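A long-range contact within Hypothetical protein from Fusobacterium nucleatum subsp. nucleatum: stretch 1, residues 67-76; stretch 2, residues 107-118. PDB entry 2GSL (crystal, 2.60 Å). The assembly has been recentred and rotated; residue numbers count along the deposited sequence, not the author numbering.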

ATOM      1  N   ASP A  67      -6.546  -4.575 -23.864  1.00 41.72           N
ATOM      2  CA  ASP A  67      -5.914  -3.377 -24.390  1.00 42.31           C
ATOM      3  C   ASP A  67      -4.511  -3.102 -23.833  1.00 43.16           C
ATOM      4  O   ASP A  67      -3.883  -2.119 -24.215  1.00 44.25           O
ATOM      5  CB  ASP A  67      -6.816  -2.150 -24.173  1.00 41.46           C
ATOM      6  CG  ASP A  67      -8.195  -2.293 -24.829  1.00 41.01           C
ATOM      7  OD1 ASP A  67      -8.305  -2.936 -25.895  1.00 38.24           O
ATOM      8  OD2 ASP A  67      -9.173  -1.741 -24.276  1.00 40.22           O
ATOM      9  N   LEU A  68      -4.015  -3.963 -22.943  1.00 44.88           N
ATOM     10  CA  LEU A  68      -2.681  -3.785 -22.352  1.00 46.09           C
ATOM     11  C   LEU A  68      -1.547  -4.264 -23.272  1.00 47.39           C
ATOM     12  O   LEU A  68      -1.707  -5.230 -24.016  1.00 47.60           O
ATOM     13  CB  LEU A  68      -2.590  -4.523 -21.007  1.00 45.58           C
ATOM     14  CG  LEU A  68      -3.119  -3.829 -19.740  1.00 45.27           C
ATOM     15  CD1 LEU A  68      -4.589  -3.540 -19.873  1.00 45.85           C
ATOM     16  CD2 LEU A  68      -2.869  -4.711 -18.524  1.00 44.61           C
ATOM     17  N   ASP A  69      -0.403  -3.587 -23.219  1.00 48.73           N
ATOM     18  CA  ASP A  69       0.732  -3.970 -24.051  1.00 51.08           C
ATOM     19  C   ASP A  69       1.011  -5.463 -23.896  1.00 51.72           C
ATOM     20  O   ASP A  69       0.649  -6.074 -22.888  1.00 52.07           O
ATOM     21  CB  ASP A  69       2.000  -3.182 -23.673  1.00 53.11           C
ATOM     22  CG  ASP A  69       1.875  -1.679 -23.923  1.00 54.11           C
ATOM     23  OD1 ASP A  69       1.396  -1.283 -25.007  1.00 54.72           O
ATOM     24  OD2 ASP A  69       2.272  -0.891 -23.036  1.00 55.30           O
ATOM     25  N   GLU A  70       1.661  -6.037 -24.904  1.00 52.13           N
ATOM     26  CA  GLU A  70       2.009  -7.455 -24.919  1.00 52.11           C
ATOM     27  C   GLU A  70       2.678  -7.931 -23.629  1.00 51.06           C
ATOM     28  O   GLU A  70       2.245  -8.912 -23.013  1.00 49.91           O
ATOM     29  CB  GLU A  70       2.936  -7.744 -26.105  1.00 54.26           C
ATOM     30  CG  GLU A  70       2.218  -8.191 -27.365  1.00 57.43           C
ATOM     31  CD  GLU A  70       1.615  -9.578 -27.216  1.00 59.80           C
ATOM     32  OE1 GLU A  70       0.912 -10.031 -28.151  1.00 60.60           O
ATOM     33  OE2 GLU A  70       1.849 -10.216 -26.162  1.00 60.29           O
ATOM     34  N   GLU A  71       3.743  -7.234 -23.240  1.00 49.25           N
ATOM     35  CA  GLU A  71       4.506  -7.567 -22.037  1.00 47.75           C
ATOM     36  C   GLU A  71       3.630  -7.803 -20.803  1.00 44.89           C
ATOM     37  O   GLU A  71       3.913  -8.679 -19.979  1.00 44.76           O
ATOM     38  CB  GLU A  71       5.518  -6.450 -21.755  1.00 50.39           C
ATOM     39  CG  GLU A  71       6.165  -6.483 -20.377  1.00 53.22           C
ATOM     40  CD  GLU A  71       7.167  -5.352 -20.186  1.00 54.99           C
ATOM     41  OE1 GLU A  71       6.834  -4.182 -20.511  1.00 54.04           O
ATOM     42  OE2 GLU A  71       8.287  -5.634 -19.700  1.00 57.45           O
ATOM     43  N   PHE A  72       2.563  -7.021 -20.688  1.00 41.30           N
ATOM     44  CA  PHE A  72       1.654  -7.124 -19.563  1.00 36.73           C
ATOM     45  C   PHE A  72       0.657  -8.249 -19.730  1.00 34.52           C
ATOM     46  O   PHE A  72       0.344  -8.960 -18.775  1.00 33.52           O
ATOM     47  CB  PHE A  72       0.931  -5.795 -19.373  1.00 36.65           C
ATOM     48  CG  PHE A  72       1.847  -4.677 -19.011  1.00 36.93           C
ATOM     49  CD1 PHE A  72       1.906  -3.527 -19.782  1.00 38.82           C
ATOM     50  CD2 PHE A  72       2.701  -4.801 -17.921  1.00 36.44           C
ATOM     51  CE1 PHE A  72       2.814  -2.514 -19.470  1.00 40.55           C
ATOM     52  CE2 PHE A  72       3.608  -3.803 -17.602  1.00 36.26           C
ATOM     53  CZ  PHE A  72       3.669  -2.659 -18.371  1.00 38.20           C
ATOM     54  N   LYS A  73       0.151  -8.407 -20.945  1.00 32.77           N
ATOM     55  CA  LYS A  73      -0.810  -9.461 -21.224  1.00 32.65           C
ATOM     56  C   LYS A  73      -0.237 -10.814 -20.783  1.00 32.73           C
ATOM     57  O   LYS A  73      -0.961 -11.661 -20.251  1.00 32.00           O
ATOM     58  CB  LYS A  73      -1.136  -9.496 -22.719  1.00 34.09           C
ATOM     59  CG  LYS A  73      -1.818  -8.247 -23.262  1.00 36.02           C
ATOM     60  CD  LYS A  73      -2.343  -8.496 -24.672  1.00 39.02           C
ATOM     61  CE  LYS A  73      -3.440  -7.502 -25.049  1.00 41.89           C
ATOM     62  NZ  LYS A  73      -4.105  -7.842 -26.355  1.00 45.03           N
ATOM     63  N   VAL A  74       1.068 -10.997 -21.004  1.00 32.56           N
ATOM     64  CA  VAL A  74       1.781 -12.222 -20.637  1.00 31.71           C
ATOM     65  C   VAL A  74       1.731 -12.416 -19.120  1.00 32.89           C
ATOM     66  O   VAL A  74       1.293 -13.463 -18.625  1.00 31.70           O
ATOM     67  CB  VAL A  74       3.283 -12.162 -21.101  1.00 32.45           C
ATOM     68  CG1 VAL A  74       4.030 -13.433 -20.691  1.00 29.52           C
ATOM     69  CG2 VAL A  74       3.360 -11.999 -22.616  1.00 30.80           C
ATOM     70  N   ILE A  75       2.184 -11.395 -18.394  1.00 33.62           N
ATOM     71  CA  ILE A  75       2.199 -11.423 -16.937  1.00 34.78           C
ATOM     72  C   ILE A  75       0.807 -11.736 -16.410  1.00 37.32           C
ATOM     73  O   ILE A  75       0.633 -12.598 -15.543  1.00 38.52           O
ATOM     74  CB  ILE A  75       2.666 -10.075 -16.371  1.00 33.90           C
ATOM     75  CG1 ILE A  75       4.096  -9.813 -16.829  1.00 31.70           C
ATOM     76  CG2 ILE A  75       2.566 -10.075 -14.851  1.00 31.41           C
ATOM     77  CD1 ILE A  75       4.674  -8.535 -16.310  1.00 35.05           C
ATOM     78  N   GLY A  76      -0.186 -11.040 -16.950  1.00 38.37           N
ATOM     79  CA  GLY A  76      -1.549 -11.271 -16.525  1.00 39.82           C
ATOM     80  C   GLY A  76      -1.956 -12.720 -16.694  1.00 41.05           C
ATOM     81  O   GLY A  76      -2.486 -13.333 -15.767  1.00 40.41           O
ATOM     82  N   GLY A 107       1.589  -4.548 -10.108  1.00 25.48           N
ATOM     83  CA  GLY A 107       2.881  -4.685  -9.464  1.00 26.73           C
ATOM     84  C   GLY A 107       4.025  -4.546 -10.450  1.00 29.37           C
ATOM     85  O   GLY A 107       5.044  -3.916 -10.148  1.00 32.21           O
ATOM     86  N   ALA A 108       3.853  -5.123 -11.636  1.00 28.79           N
ATOM     87  CA  ALA A 108       4.882  -5.078 -12.664  1.00 29.18           C
ATOM     88  C   ALA A 108       5.106  -3.665 -13.205  1.00 30.75           C
ATOM     89  O   ALA A 108       6.236  -3.199 -13.285  1.00 30.40           O
ATOM     90  CB  ALA A 108       4.513  -6.023 -13.796  1.00 28.66           C
HETATM   91  N   MSE A 109       4.024  -2.989 -13.574  1.00 32.32           N
HETATM   92  CA  MSE A 109       4.121  -1.645 -14.112  1.00 33.51           C
HETATM   93  C   MSE A 109       4.939  -0.765 -13.173  1.00 34.61           C
HETATM   94  O   MSE A 109       5.805   0.001 -13.605  1.00 36.48           O
HETATM   95  CB  MSE A 109       2.723  -1.065 -14.309  1.00 34.85           C
HETATM   96  CG  MSE A 109       1.851  -1.850 -15.294  1.00 38.34           C
HETATM   97 SE   MSE A 109       0.041  -1.125 -15.417  1.00 43.90          SE
HETATM   98  CE  MSE A 109      -0.559  -2.002 -17.038  1.00 42.69           C
ATOM     99  N   TYR A 110       4.687  -0.892 -11.880  1.00 33.11           N
ATOM    100  CA  TYR A 110       5.412  -0.102 -10.905  1.00 32.02           C
ATOM    101  C   TYR A 110       6.922  -0.363 -11.031  1.00 33.10           C
ATOM    102  O   TYR A 110       7.694   0.549 -11.326  1.00 34.45           O
ATOM    103  CB  TYR A 110       4.918  -0.467  -9.517  1.00 29.38           C
ATOM    104  CG  TYR A 110       5.358   0.478  -8.446  1.00 26.90           C
ATOM    105  CD1 TYR A 110       4.628   1.612  -8.147  1.00 25.86           C
ATOM    106  CD2 TYR A 110       6.488   0.205  -7.695  1.00 27.10           C
ATOM    107  CE1 TYR A 110       5.009   2.445  -7.115  1.00 25.83           C
ATOM    108  CE2 TYR A 110       6.880   1.022  -6.668  1.00 25.93           C
ATOM    109  CZ  TYR A 110       6.139   2.137  -6.376  1.00 27.21           C
ATOM    110  OH  TYR A 110       6.522   2.913  -5.308  1.00 31.18           O
ATOM    111  N   LEU A 111       7.335  -1.610 -10.812  1.00 34.30           N
ATOM    112  CA  LEU A 111       8.744  -1.988 -10.919  1.00 34.38           C
ATOM    113  C   LEU A 111       9.396  -1.519 -12.229  1.00 36.44           C
ATOM    114  O   LEU A 111      10.615  -1.357 -12.297  1.00 36.62           O
ATOM    115  CB  LEU A 111       8.891  -3.504 -10.779  1.00 30.41           C
ATOM    116  CG  LEU A 111       8.743  -4.005  -9.353  1.00 29.76           C
ATOM    117  CD1 LEU A 111       8.807  -5.521  -9.308  1.00 31.65           C
ATOM    118  CD2 LEU A 111       9.838  -3.414  -8.517  1.00 29.57           C
ATOM    119  N   LEU A 112       8.589  -1.308 -13.264  1.00 37.86           N
ATOM    120  CA  LEU A 112       9.108  -0.841 -14.544  1.00 39.82           C
ATOM    121  C   LEU A 112       8.918   0.654 -14.688  1.00 41.68           C
ATOM    122  O   LEU A 112       8.777   1.159 -15.799  1.00 42.55           O
ATOM    123  CB  LEU A 112       8.405  -1.523 -15.715  1.00 38.20           C
ATOM    124  CG  LEU A 112       8.759  -2.979 -15.951  1.00 36.41           C
ATOM    125  CD1 LEU A 112       7.970  -3.499 -17.133  1.00 34.78           C
ATOM    126  CD2 LEU A 112      10.249  -3.098 -16.187  1.00 36.04           C
ATOM    127  N   LYS A 113       8.898   1.363 -13.567  1.00 43.81           N
ATOM    128  CA  LYS A 113       8.723   2.810 -13.598  1.00 46.40           C
ATOM    129  C   LYS A 113       7.558   3.272 -14.482  1.00 47.38           C
ATOM    130  O   LYS A 113       7.485   4.446 -14.849  1.00 48.75           O
ATOM    131  CB  LYS A 113      10.015   3.489 -14.070  1.00 46.94           C
ATOM    132  CG  LYS A 113      10.998   3.844 -12.958  1.00 47.20           C
ATOM    133  CD  LYS A 113      11.540   2.617 -12.261  1.00 48.46           C
ATOM    134  CE  LYS A 113      12.580   2.993 -11.207  1.00 51.06           C
ATOM    135  NZ  LYS A 113      12.011   3.838 -10.108  1.00 51.34           N
ATOM    136  N   LYS A 114       6.652   2.357 -14.822  1.00 47.42           N
ATOM    137  CA  LYS A 114       5.501   2.701 -15.649  1.00 47.10           C
ATOM    138  C   LYS A 114       4.308   3.169 -14.806  1.00 48.12           C
ATOM    139  O   LYS A 114       3.157   2.810 -15.071  1.00 48.47           O
ATOM    140  CB  LYS A 114       5.113   1.506 -16.524  1.00 45.96           C
ATOM    141  CG  LYS A 114       5.995   1.353 -17.760  1.00 47.18           C
ATOM    142  CD  LYS A 114       5.698   0.066 -18.521  1.00 46.85           C
ATOM    143  CE  LYS A 114       6.362   0.058 -19.892  1.00 44.85           C
ATOM    144  NZ  LYS A 114       5.722   1.036 -20.803  1.00 43.36           N
ATOM    145  N   GLU A 115       4.597   3.992 -13.802  1.00 48.56           N
ATOM    146  CA  GLU A 115       3.575   4.514 -12.908  1.00 50.14           C
ATOM    147  C   GLU A 115       2.525   5.330 -13.662  1.00 50.11           C
ATOM    148  O   GLU A 115       1.462   5.639 -13.123  1.00 50.95           O
ATOM    149  CB  GLU A 115       4.222   5.366 -11.799  1.00 51.58           C
ATOM    150  CG  GLU A 115       4.056   4.819 -10.364  1.00 52.92           C
ATOM    151  CD  GLU A 115       2.803   5.356  -9.654  1.00 54.43           C
ATOM    152  OE1 GLU A 115       2.725   6.584  -9.427  1.00 54.74           O
ATOM    153  OE2 GLU A 115       1.897   4.555  -9.323  1.00 53.08           O
ATOM    154  N   GLU A 116       2.809   5.684 -14.908  1.00 49.68           N
ATOM    155  CA  GLU A 116       1.836   6.453 -15.678  1.00 49.67           C
ATOM    156  C   GLU A 116       0.780   5.518 -16.250  1.00 48.10           C
ATOM    157  O   GLU A 116      -0.338   5.932 -16.559  1.00 47.44           O
ATOM    158  CB  GLU A 116       2.519   7.214 -16.819  1.00 51.45           C
ATOM    159  CG  GLU A 116       1.536   7.972 -17.703  1.00 54.26           C
ATOM    160  CD  GLU A 116       0.763   9.043 -16.940  1.00 56.60           C
ATOM    161  OE1 GLU A 116      -0.277   9.508 -17.458  1.00 56.12           O
ATOM    162  OE2 GLU A 116       1.201   9.424 -15.828  1.00 57.22           O
ATOM    163  N   GLU A 117       1.154   4.252 -16.397  1.00 47.62           N
ATOM    164  CA  GLU A 117       0.255   3.236 -16.927  1.00 46.64           C
ATOM    165  C   GLU A 117      -0.717   2.824 -15.824  1.00 45.12           C
ATOM    166  O   GLU A 117      -1.843   2.401 -16.093  1.00 44.87           O
ATOM    167  CB  GLU A 117       1.063   2.027 -17.403  1.00 47.81           C
ATOM    168  CG  GLU A 117       1.977   2.316 -18.592  1.00 50.40           C
ATOM    169  CD  GLU A 117       1.241   2.278 -19.921  1.00 52.30           C
ATOM    170  OE1 GLU A 117       0.215   2.977 -20.057  1.00 53.01           O
ATOM    171  OE2 GLU A 117       1.693   1.548 -20.835  1.00 52.96           O
ATOM    172  N   ILE A 118      -0.272   2.961 -14.579  1.00 42.71           N
ATOM    173  CA  ILE A 118      -1.095   2.622 -13.430  1.00 41.10           C
ATOM    174  C   ILE A 118      -2.205   3.653 -13.256  1.00 43.37           C
ATOM    175  O   ILE A 118      -3.359   3.295 -12.994  1.00 44.24           O
ATOM    176  CB  ILE A 118      -0.252   2.572 -12.153  1.00 38.64           C
ATOM    177  CG1 ILE A 118       0.864   1.538 -12.319  1.00 36.58           C
ATOM    178  CG2 ILE A 118      -1.127   2.227 -10.965  1.00 36.61           C
ATOM    179  CD1 ILE A 118       1.813   1.481 -11.167  1.00 33.10           C
TER
HETATM  180  O   HOH W   1       0.728  -0.706 -20.843  1.00 38.94           O

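How does the contact begin along the second stretch? Gly107 stands out of reach, and the first residue to touch is Ala108, whose CA-to-CB bond points toward the other stretch. Its methyl packs against the tip of Ile75, with Ala108 CB 3.6 Å from Ile75 CD1, and it also lies near the plane of the Phe72 ring, at the edge, where Ala108 CB is 4.5 Å from Phe72 CE2. The backbones of Phe72 and Ala108 come near each other here, at 7.9 Å from Phe72 CA to Ala108 CA, and the alanine methyl meets the side chains of both Phe72 and Ile75.

What covers the face of the phenylalanine ring? Met109, a selenomethionine, does so although its CA-to-CB bond points sideways; an extended side chain, with chi2 and chi3 both t, carries its end to the aromatic ring. Met109 CE sits 4.1 Å from the centroid of the Phe72 ring and only 13° off the ring normal, a CH-pi contact over one face. The selenium is farther out, Met109 SE being 5.0 Å from the same centroid, while lower in the side chain Met109 CG comes within 3.5 Å of Phe72 CE2. The terminal methyl also meets Leu68, with Met109 CE 3.9 Å from Leu68 CD2, so one side chain joins two apolar residues that lie four positions apart. Phe72 is buried and has the largest covered area of any residue in the contact, which makes it the centre of the apolar packing.

What happens where the helix of stretch 2 ends? Tyr110 and Leu111 are out of reach, and contact resumes at Leu112, the first residue to leave helical phi/psi. Its CD1 methyl touches an aromatic and a charged neighbour: Leu112 CD1 is 4.4 Å from Phe72 CE2 and 3.4 Å from Glu71 OE2, the latter an approach of a carboxylate to a methyl rather than a polar bond. Lys113 is out of reach. Lys114 then lays its aliphatic chain along the ring edge, with Lys114 CD 3.4 Å from Phe72 CZ. Its amino group finds no salt bridge across the contact: Lys114 NZ stays 4.5 Å from Asp69 OD2, near enough for the opposite charges to attract but too far to pair.

How can two carboxylates face each other at the far end? Glu117 OE2 lies 3.3 Å from Asp69 OD2, and both atoms are acceptors, so no direct hydrogen bond joins them. A water fills the role instead, donating to both: its O is 2.7 Å from Asp69 OD2 and 2.5 Å from Glu117 OE2. This bridge is notable because no direct hydrogen bond crosses between the stretches, whose remaining contacts are chiefly those of side-chain packing around Phe72.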